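Local coordinates for protein AcrH (Aeromonas hydrophila, PDB 3WXX) that acts as a type III secretion chaperone that binds the translocator AopB, probably holding this membrane protein ready for secretion, at the interface of chains A and B. Numbering follows the deposited sequence. Chains: chain A, AcrH; chain B, AopB.

The interface of chains A and B. Residues chain A 15, 19, 21; chain B 28, 31-32.
The N-terminal region of AcrH, a tetratricopeptide-repeat chaperone of type III secretion, meets AopB helix 24-42 through A:Leu15, A:Asn19 and A:Val21. The short helix 15-18 of AcrH and the loop after it lie against one side of the AopB helix. B:Thr31 and B:Ala32 follow B:Leu28 by three and four residues, about one turn on, so all three lie on one side of the helix. A:Val21 and B:Leu28 reach toward each other tip to tip. CD1 of B:Leu28 comes to 3.5 Å from CG2 of A:Val21 and to 3.9 Å from its CG1, so one leucine methyl meets both prongs of the valine fork. With CG anti to the backbone N (chi1 -172°), the leucine extends off the helix toward the chaperone loop.

The middle of the patch pairs a methyl with an amide. B:Thr31 turns CG2 to A:Asn19 and lays it over the face of the side-chain amide, 3.8 Å from ND2 and 3.9 Å from CG; the two side chains approach from opposite directions. The threonine's hydroxyl OG1 sits beside its own backbone N (chi1 -61°), leaving the methyl as the group that meets the amide.

Toward the far end of the patch, A:Leu15 sends its CD2 branch to the backbone of B:Ala32, 4.1 Å from CA, a peripheral van der Waals contact in which AcrH hides 6 Å² of the alanine. The small side chain of B:Ala32 probably helps the leucine branch come near the helix backbone.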
loop_
_atom_site.group_PDB
_atom_site.type_symbol
_atom_site.label_atom_id
_atom_site.label_comp_id
_atom_site.label_asym_id
_atom_site.label_seq_id
_atom_site.Cartn_x
_atom_site.Cartn_y
_atom_site.Cartn_z
ATOM N N LEU A 15 -5.829 2.986 -12.061
ATOM C CA LEU A 15 -6.951 3.916 -12.124
ATOM C C LEU A 15 -6.606 5.224 -12.855
ATOM O O LEU A 15 -7.452 5.810 -13.501
ATOM C CB LEU A 15 -7.425 4.251 -10.710
ATOM C CG LEU A 15 -8.666 5.104 -10.532
ATOM C CD1 LEU A 15 -9.894 4.386 -11.005
ATOM C CD2 LEU A 15 -8.821 5.445 -9.064
ATOM N N ASN A 19 -8.765 6.601 -16.156
ATOM C CA ASN A 19 -9.455 7.892 -16.231
ATOM C C ASN A 19 -8.704 8.951 -17.060
ATOM O O ASN A 19 -8.899 10.146 -16.867
ATOM C CB ASN A 19 -9.733 8.396 -14.815
ATOM C CG ASN A 19 -10.769 7.558 -14.109
ATOM O OD1 ASN A 19 -10.477 6.497 -13.576
ATOM N ND2 ASN A 19 -11.996 8.020 -14.122
ATOM N N VAL A 21 -5.739 10.173 -16.750
ATOM C CA VAL A 21 -5.073 11.171 -15.914
ATOM C C VAL A 21 -3.608 11.268 -16.342
ATOM O O VAL A 21 -2.931 10.261 -16.437
ATOM C CB VAL A 21 -5.188 10.823 -14.431
ATOM C CG1 VAL A 21 -4.324 11.745 -13.611
ATOM C CG2 VAL A 21 -6.619 10.941 -13.980
ATOM N N LEU B 28 -9.715 15.571 -9.254
ATOM C CA LEU B 28 -8.886 14.357 -9.253
ATOM C C LEU B 28 -8.914 13.585 -7.941
ATOM O O LEU B 28 -8.913 12.361 -7.946
ATOM C CB LEU B 28 -7.441 14.724 -9.567
ATOM C CG LEU B 28 -6.479 13.566 -9.799
ATOM C CD1 LEU B 28 -6.973 12.633 -10.897
ATOM C CD2 LEU B 28 -5.104 14.106 -10.145
ATOM N N THR B 31 -12.373 11.970 -7.964
ATOM C CA THR B 31 -12.279 10.833 -8.875
ATOM C C THR B 31 -11.752 9.619 -8.117
ATOM O O THR B 31 -12.336 8.536 -8.148
ATOM C CB THR B 31 -11.301 11.129 -10.038
ATOM O OG1 THR B 31 -11.758 12.254 -10.803
ATOM C CG2 THR B 31 -11.128 9.910 -10.967
ATOM N N ALA B 32 -10.646 9.824 -7.415
ATOM C CA ALA B 32 -9.900 8.743 -6.788
ATOM C C ALA B 32 -10.622 8.144 -5.588
ATOM O O ALA B 32 -10.538 6.934 -5.356
ATOM C CB ALA B 32 -8.502 9.240 -6.399
#